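Local coordinates for protein uncharacterized conserved (Bdellovibrio bacteriovorus, PDB 7O21) that probably acts as a peptidoglycan LD-carboxypeptidase of the YkuD family, editing the cell wall and thereby generating the curved shape of this predatory bacterium, at residues Gln260-Thr265 and Val279-Ala284. Numbering follows the deposited sequence.
Sequences QLLVKT and VKTIYA
Leu261, Val263 and Thr265 pair with Ala284, Ile282 and Lys280 in an antiparallel beta ladder between neighbouring strands of a hairpin, inside the antiparallel sheet of the C-terminal NTF2-like domain, between strands 246-257 and 290-300. Each of the three pairs exchanges two backbone hydrogen bonds; the bond from Ile282 N to Val263 O is 2.8 Å long and nearly straight at 173°. In the intervening non-hydrogen-bonded pairs CA-H groups lean on the same carbonyls, as where Lys264 CA lies 3.3 Å from Lys280 O.

On the face carrying Leu262, Lys264, Thr281 and Tyr283, Leu262 makes the closest side-chain contacts. Its CD2 methyl sits over one face of the Tyr283 ring, 3.8 Å from the centroid and displaced toward the rim, a CH-pi contact, and also meets Thr281 CG2 at 3.5 Å. With CG anti to the backbone N (chi1 -179°) and an extended chain beyond it, Lys264 runs past Thr281 OG1 and brings CE to 3.6 Å from Val279 CG1. Phe122 meets the Tyr283 ring edge-to-face, while Tyr283 OH is hydrogen-bonded to the Glu297 carboxylate (OE1).

The other face is apolar near Leu261, Val263 and Ile282, which pack beneath helix 184-206. There Thr265 CG2 rests 3.8 Å from Lys280 CB; the lysine chain then bends away, carrying NZ to a salt bridge with Glu296 and a hydrogen bond with Gln267. A curved antiparallel sheet with a long helix packed on one face is characteristic of the NTF2-like fold.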
ATOM      1  N   GLN A 260       9.532  18.938   6.260  1.00 14.95           N
ATOM      2  CA  GLN A 260       9.670  17.482   6.246  1.00 15.04           C
ATOM      3  C   GLN A 260      11.122  17.038   6.104  1.00 15.34           C
ATOM      4  O   GLN A 260      11.929  17.679   5.416  1.00 15.58           O
ATOM      5  CB  GLN A 260       8.882  16.907   5.066  1.00 17.55           C
ATOM      6  CG  GLN A 260       7.380  17.050   5.219  1.00 17.28           C
ATOM      7  CD  GLN A 260       6.630  16.653   3.975  1.00 17.89           C
ATOM      8  OE1 GLN A 260       7.226  16.203   2.981  1.00 17.82           O
ATOM      9  NE2 GLN A 260       5.320  16.838   3.999  1.00 17.10           N
ATOM     10  N   LEU A 261      11.439  15.922   6.765  1.00 15.34           N
ATOM     11  CA  LEU A 261      12.710  15.226   6.604  1.00 14.12           C
ATOM     12  C   LEU A 261      12.404  13.753   6.406  1.00 13.76           C
ATOM     13  O   LEU A 261      11.659  13.164   7.192  1.00 15.37           O
ATOM     14  CB  LEU A 261      13.610  15.394   7.838  1.00 15.01           C
ATOM     15  CG  LEU A 261      14.914  14.582   7.876  1.00 15.61           C
ATOM     16  CD1 LEU A 261      15.872  15.020   6.784  1.00 17.88           C
ATOM     17  CD2 LEU A 261      15.584  14.688   9.239  1.00 16.98           C
ATOM     18  N   LEU A 262      12.964  13.169   5.340  1.00 13.44           N
ATOM     19  CA  LEU A 262      12.814  11.746   5.056  1.00 15.88           C
ATOM     20  C   LEU A 262      14.210  11.159   4.929  1.00 15.33           C
ATOM     21  O   LEU A 262      15.043  11.681   4.174  1.00 15.07           O
ATOM     22  CB  LEU A 262      12.034  11.545   3.751  1.00 14.18           C
ATOM     23  CG  LEU A 262      11.536  10.158   3.330  1.00 18.71           C
ATOM     24  CD1 LEU A 262      12.664   9.281   2.808  1.00 20.41           C
ATOM     25  CD2 LEU A 262      10.753   9.460   4.402  1.00 23.84           C
ATOM     26  N   VAL A 263      14.471  10.092   5.683  1.00 13.40           N
ATOM     27  CA  VAL A 263      15.730   9.360   5.630  1.00 13.62           C
ATOM     28  C   VAL A 263      15.395   7.897   5.382  1.00 12.95           C
ATOM     29  O   VAL A 263      14.538   7.335   6.066  1.00 15.33           O
ATOM     30  CB  VAL A 263      16.524   9.517   6.942  1.00 14.19           C
ATOM     31  CG1 VAL A 263      17.805   8.728   6.894  1.00 15.48           C
ATOM     32  CG2 VAL A 263      16.841  10.995   7.181  1.00 16.58           C
ATOM     33  N   LYS A 264      16.040   7.283   4.381  1.00 13.08           N
ATOM     34  CA  LYS A 264      15.829   5.862   4.106  1.00 15.19           C
ATOM     35  C   LYS A 264      17.182   5.180   3.967  1.00 15.71           C
ATOM     36  O   LYS A 264      18.076   5.695   3.280  1.00 16.39           O
ATOM     37  CB  LYS A 264      14.994   5.678   2.833  1.00 16.74           C
ATOM     38  CG  LYS A 264      14.698   4.226   2.475  1.00 16.33           C
ATOM     39  CD  LYS A 264      13.890   4.176   1.185  1.00 19.76           C
ATOM     40  CE  LYS A 264      13.550   2.751   0.759  1.00 21.41           C
ATOM     41  NZ  LYS A 264      12.579   2.753  -0.397  1.00 23.32           N
ATOM     42  N   THR A 265      17.334   4.035   4.637  1.00 15.79           N
ATOM     43  CA  THR A 265      18.619   3.351   4.725  1.00 15.06           C
ATOM     44  C   THR A 265      18.385   1.847   4.828  1.00 16.51           C
ATOM     45  O   THR A 265      17.290   1.397   5.162  1.00 17.60           O
ATOM     46  CB  THR A 265      19.408   3.868   5.938  1.00 17.37           C
ATOM     47  OG1 THR A 265      20.666   3.189   6.043  1.00 19.32           O
ATOM     48  CG2 THR A 265      18.639   3.638   7.218  1.00 18.82           C
ATOM     49  N   VAL A 279      14.827  -2.530   5.644  1.00 16.54           N
ATOM     50  CA  VAL A 279      14.740  -1.189   5.092  1.00 16.62           C
ATOM     51  C   VAL A 279      14.136  -0.296   6.168  1.00 17.10           C
ATOM     52  O   VAL A 279      13.015  -0.536   6.625  1.00 17.45           O
ATOM     53  CB  VAL A 279      13.889  -1.183   3.820  1.00 17.98           C
ATOM     54  CG1 VAL A 279      13.753   0.233   3.287  1.00 17.80           C
ATOM     55  CG2 VAL A 279      14.523  -2.096   2.768  1.00 20.46           C
ATOM     56  N   LYS A 280      14.873   0.731   6.571  1.00 15.75           N
ATOM     57  CA  LYS A 280      14.454   1.643   7.635  1.00 14.27           C
ATOM     58  C   LYS A 280      14.130   2.992   7.001  1.00 15.99           C
ATOM     59  O   LYS A 280      14.981   3.599   6.335  1.00 16.99           O
ATOM     60  CB  LYS A 280      15.586   1.786   8.649  1.00 17.35           C
ATOM     61  CG  LYS A 280      15.394   2.850   9.745  1.00 16.15           C
ATOM     62  CD  LYS A 280      14.020   2.860  10.426  1.00 18.06           C
ATOM     63  CE  LYS A 280      13.715   1.556  11.205  1.00 17.13           C
ATOM     64  NZ  LYS A 280      14.481   1.471  12.481  1.00 16.63           N
ATOM     65  N   THR A 281      12.884   3.435   7.155  1.00 15.15           N
ATOM     66  CA  THR A 281      12.477   4.754   6.687  1.00 14.35           C
ATOM     67  C   THR A 281      12.024   5.579   7.878  1.00 15.20           C
ATOM     68  O   THR A 281      11.169   5.139   8.652  1.00 18.26           O
ATOM     69  CB  THR A 281      11.333   4.659   5.690  1.00 17.37           C
ATOM     70  OG1 THR A 281      11.661   3.691   4.687  1.00 19.50           O
ATOM     71  CG2 THR A 281      11.120   5.996   5.031  1.00 17.77           C
ATOM     72  N   ILE A 282      12.607   6.768   8.020  1.00 15.40           N
ATOM     73  CA  ILE A 282      12.326   7.693   9.113  1.00 16.17           C
ATOM     74  C   ILE A 282      11.640   8.921   8.523  1.00 15.77           C
ATOM     75  O   ILE A 282      12.116   9.497   7.539  1.00 15.16           O
ATOM     76  CB  ILE A 282      13.638   8.103   9.799  1.00 17.84           C
ATOM     77  CG1 ILE A 282      14.395   6.851  10.269  1.00 24.01           C
ATOM     78  CG2 ILE A 282      13.377   9.085  10.937  1.00 23.60           C
ATOM     79  CD1 ILE A 282      15.848   7.116  10.614  1.00 22.86           C
ATOM     80  N   TYR A 283      10.510   9.305   9.107  1.00 15.08           N
ATOM     81  CA  TYR A 283       9.768  10.499   8.727  1.00 13.77           C
ATOM     82  C   TYR A 283       9.848  11.454   9.904  1.00 14.25           C
ATOM     83  O   TYR A 283       9.495  11.082  11.027  1.00 15.17           O
ATOM     84  CB  TYR A 283       8.293  10.156   8.496  1.00 16.63           C
ATOM     85  CG  TYR A 283       8.017   9.153   7.398  1.00 17.98           C
ATOM     86  CD1 TYR A 283       8.241   7.796   7.590  1.00 16.97           C
ATOM     87  CD2 TYR A 283       7.515   9.571   6.175  1.00 18.87           C
ATOM     88  CE1 TYR A 283       7.976   6.878   6.591  1.00 20.25           C
ATOM     89  CE2 TYR A 283       7.249   8.655   5.163  1.00 20.59           C
ATOM     90  CZ  TYR A 283       7.486   7.323   5.381  1.00 19.32           C
ATOM     91  OH  TYR A 283       7.208   6.411   4.379  1.00 24.86           O
ATOM     92  N   ALA A 284      10.324  12.675   9.657  1.00 14.28           N
ATOM     93  CA  ALA A 284      10.498  13.646  10.733  1.00 15.58           C
ATOM     94  C   ALA A 284       9.980  15.006  10.285  1.00 15.30           C
ATOM     95  O   ALA A 284       9.848  15.283   9.094  1.00 16.23           O
ATOM     96  CB  ALA A 284      11.957  13.740  11.210  1.00 16.88           C
TER